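Local coordinates for wsv230 (Shrimp white spot syndrome virus, PDB 2GJ2), which is a nonstructural viral protein with a ferredoxin fold that binds metal ions, here cadmium, and whose precise role is not established, at residues Asp12-Asp18 with Thr73-Met79. Residues are numbered along the deposited sequence; the frame is centred on the assembly and turned at random.
With CD (cadmium ion), chain E.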
loop_
_atom_site.group_PDB
_atom_site.type_symbol
_atom_site.label_atom_id
_atom_site.label_comp_id
_atom_site.label_asym_id
_atom_site.label_seq_id
_atom_site.Cartn_x
_atom_site.Cartn_y
_atom_site.Cartn_z
ATOM N N ASP A 12 8.431 0.238 -3.617
ATOM C CA ASP A 12 7.852 -1.047 -3.268
ATOM C C ASP A 12 8.669 -2.062 -4.014
ATOM O O ASP A 12 9.360 -1.718 -4.962
ATOM C CB ASP A 12 6.404 -1.157 -3.763
ATOM C CG ASP A 12 5.487 -0.157 -3.104
ATOM O OD1 ASP A 12 5.892 0.415 -2.067
ATOM O OD2 ASP A 12 4.358 0.040 -3.624
ATOM N N PHE A 13 8.574 -3.317 -3.615
ATOM C CA PHE A 13 9.315 -4.328 -4.314
ATOM C C PHE A 13 8.612 -5.676 -4.346
ATOM O O PHE A 13 7.711 -5.942 -3.560
ATOM C CB PHE A 13 10.744 -4.433 -3.739
ATOM C CG PHE A 13 10.818 -4.562 -2.240
ATOM C CD1 PHE A 13 10.935 -5.822 -1.638
ATOM C CD2 PHE A 13 10.852 -3.427 -1.430
ATOM C CE1 PHE A 13 11.095 -5.952 -0.246
ATOM C CE2 PHE A 13 11.009 -3.543 -0.053
ATOM C CZ PHE A 13 11.132 -4.828 0.546
ATOM N N LEU A 14 8.998 -6.504 -5.304
ATOM C CA LEU A 14 8.431 -7.833 -5.427
ATOM C C LEU A 14 9.394 -8.829 -4.787
ATOM O O LEU A 14 10.622 -8.684 -4.837
ATOM C CB LEU A 14 8.200 -8.202 -6.909
ATOM C CG LEU A 14 7.134 -7.365 -7.642
ATOM C CD1 LEU A 14 7.035 -7.785 -9.111
ATOM C CD2 LEU A 14 5.778 -7.535 -6.973
ATOM N N LEU A 15 8.823 -9.836 -4.162
ATOM C CA LEU A 15 9.603 -10.873 -3.533
ATOM C C LEU A 15 9.233 -12.103 -4.324
ATOM O O LEU A 15 8.048 -12.375 -4.515
ATOM C CB LEU A 15 9.188 -11.029 -2.069
ATOM C CG LEU A 15 9.723 -9.969 -1.098
ATOM C CD1 LEU A 15 9.399 -10.433 0.349
ATOM C CD2 LEU A 15 11.243 -9.762 -1.294
ATOM N N VAL A 16 10.228 -12.837 -4.797
ATOM C CA VAL A 16 9.953 -14.033 -5.580
ATOM C C VAL A 16 10.853 -15.149 -5.109
ATOM O O VAL A 16 12.062 -14.978 -5.061
ATOM C CB VAL A 16 10.238 -13.816 -7.078
ATOM C CG1 VAL A 16 9.853 -15.040 -7.852
ATOM C CG2 VAL A 16 9.491 -12.612 -7.574
ATOM N N GLY A 17 10.259 -16.293 -4.793
ATOM C CA GLY A 17 11.017 -17.431 -4.311
ATOM C C GLY A 17 10.252 -18.745 -4.415
ATOM O O GLY A 17 9.101 -18.762 -4.837
ATOM N N ASP A 18 10.894 -19.838 -4.012
ATOM C CA ASP A 18 10.294 -21.167 -4.083
ATOM C C ASP A 18 9.709 -21.683 -2.758
ATOM O O ASP A 18 9.062 -22.725 -2.717
ATOM C CB ASP A 18 11.338 -22.152 -4.592
ATOM C CG ASP A 18 10.728 -23.450 -5.051
ATOM O OD1 ASP A 18 9.907 -23.405 -5.994
ATOM O OD2 ASP A 18 11.070 -24.505 -4.473
ATOM N N THR A 73 16.534 -19.201 -2.423
ATOM C CA THR A 73 16.185 -18.908 -3.817
ATOM C C THR A 73 15.533 -17.532 -3.955
ATOM O O THR A 73 15.370 -17.039 -5.060
ATOM C CB THR A 73 15.168 -19.951 -4.401
ATOM O OG1 THR A 73 13.910 -19.805 -3.744
ATOM C CG2 THR A 73 15.651 -21.392 -4.194
ATOM N N LEU A 74 15.161 -16.927 -2.831
ATOM C CA LEU A 74 14.491 -15.620 -2.795
ATOM C C LEU A 74 15.155 -14.593 -3.706
ATOM O O LEU A 74 16.369 -14.498 -3.755
ATOM C CB LEU A 74 14.473 -15.097 -1.343
ATOM C CG LEU A 74 13.900 -13.740 -0.857
ATOM C CD1 LEU A 74 14.698 -12.560 -1.421
ATOM C CD2 LEU A 74 12.466 -13.620 -1.278
ATOM N N GLU A 75 14.346 -13.838 -4.441
ATOM C CA GLU A 75 14.848 -12.776 -5.304
ATOM C C GLU A 75 14.025 -11.526 -5.051
ATOM O O GLU A 75 12.862 -11.602 -4.650
ATOM C CB GLU A 75 14.710 -13.148 -6.780
ATOM C CG GLU A 75 15.575 -14.290 -7.255
ATOM C CD GLU A 75 17.011 -13.890 -7.478
ATOM O OE1 GLU A 75 17.259 -12.769 -7.981
ATOM O OE2 GLU A 75 17.896 -14.710 -7.175
ATOM N N ILE A 76 14.622 -10.367 -5.256
ATOM C CA ILE A 76 13.868 -9.145 -5.084
ATOM C C ILE A 76 13.899 -8.308 -6.351
ATOM O O ILE A 76 14.908 -8.216 -7.024
ATOM C CB ILE A 76 14.375 -8.263 -3.923
ATOM C CG1 ILE A 76 13.491 -7.026 -3.830
ATOM C CG2 ILE A 76 15.759 -7.767 -4.192
ATOM C CD1 ILE A 76 13.916 -6.038 -2.783
ATOM N N GLN A 77 12.766 -7.693 -6.653
ATOM C CA GLN A 77 12.623 -6.844 -7.821
ATOM C C GLN A 77 11.920 -5.566 -7.382
ATOM O O GLN A 77 10.729 -5.578 -7.100
ATOM C CB GLN A 77 11.785 -7.563 -8.895
ATOM C CG GLN A 77 11.547 -6.770 -10.162
ATOM C CD GLN A 77 12.835 -6.399 -10.877
ATOM O OE1 GLN A 77 13.449 -7.226 -11.552
ATOM N NE2 GLN A 77 13.251 -5.144 -10.730
ATOM N N PRO A 78 12.669 -4.455 -7.273
ATOM C CA PRO A 78 12.097 -3.161 -6.870
ATOM C C PRO A 78 11.135 -2.664 -7.943
ATOM O O PRO A 78 11.424 -2.773 -9.128
ATOM C CB PRO A 78 13.314 -2.247 -6.781
ATOM C CG PRO A 78 14.422 -3.179 -6.459
ATOM C CD PRO A 78 14.139 -4.384 -7.330
ATOM N N MET A 79 9.984 -2.138 -7.529
ATOM C CA MET A 79 9.001 -1.590 -8.463
ATOM C C MET A 79 9.470 -0.217 -9.003
ATOM O O MET A 79 10.445 0.343 -8.546
ATOM C CB MET A 79 7.658 -1.453 -7.747
ATOM C CG MET A 79 7.198 -2.749 -7.078
ATOM S SD MET A 79 5.921 -3.627 -8.006
ATOM C CE MET A 79 6.862 -4.447 -9.207
HETATM CD CD CD E . 3.646 1.137 -1.742
HETATM O O HOH W 1 3.436 3.241 -1.259
#
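Phe-13 and Ile-76 meet on the helix-covered face of antiparallel strands 13-16 and 75-78, first and last in chain order, which lie side by side as an inner and an outermost strand of the ferredoxin fold's four-stranded sheet. With CG set between the backbone N and the carbonyl carbon (chi1 50°), the ring of Phe-13 runs away from the sheet toward helix 23-27. CD1 of Ile-76 slants in to 3.2 Å from CD1 of that ring, while CD2 of Leu-15 sits at the ring's edge, in its plane. Further along the same face, CD2 of Leu-15 lies 4.0 Å from CD2 of Leu-74 as the two branches pass at a slant. Large apolar side chains suit this face: helices 23-27 and 62-69 pack on it through Met-27, Tyr-23, Leu-65 and Ile-62.

On the other face, Glu-75 and Gln-77 carry polar chains to the surface, and beta-branched Val-16 suits an extended strand. Leu-14 offers its isobutyl group to Met-79, which, bent at its second and third torsions, brings its methyl CE to 3.3 Å from CG of Leu-14; the side chains cross at about a right angle. Leu-14 and Gln-77 exchange both backbone bonds, N of Leu-14 reaching O of Gln-77 at 2.7 Å and nearly straight (173°); Val-16 and Glu-75 form the second such pair.

Beyond the ladder, N of Asp-18 donates to OG1 of Thr-73 at 3.0 Å, a hydroxyl also bonded to Asp-71. At the other end, N of Met-79 binds O of Asp-12, whose carboxylate joins Cys-49 of the same chain, Glu-34 of the second subunit and a water around cadmium. Leu-50 N, donating to OD1, helps orient that carboxylate, and both Asp-12 oxygens grip the one cadmium ion, OD1 at 2.4 Å and OD2 at 2.3 Å.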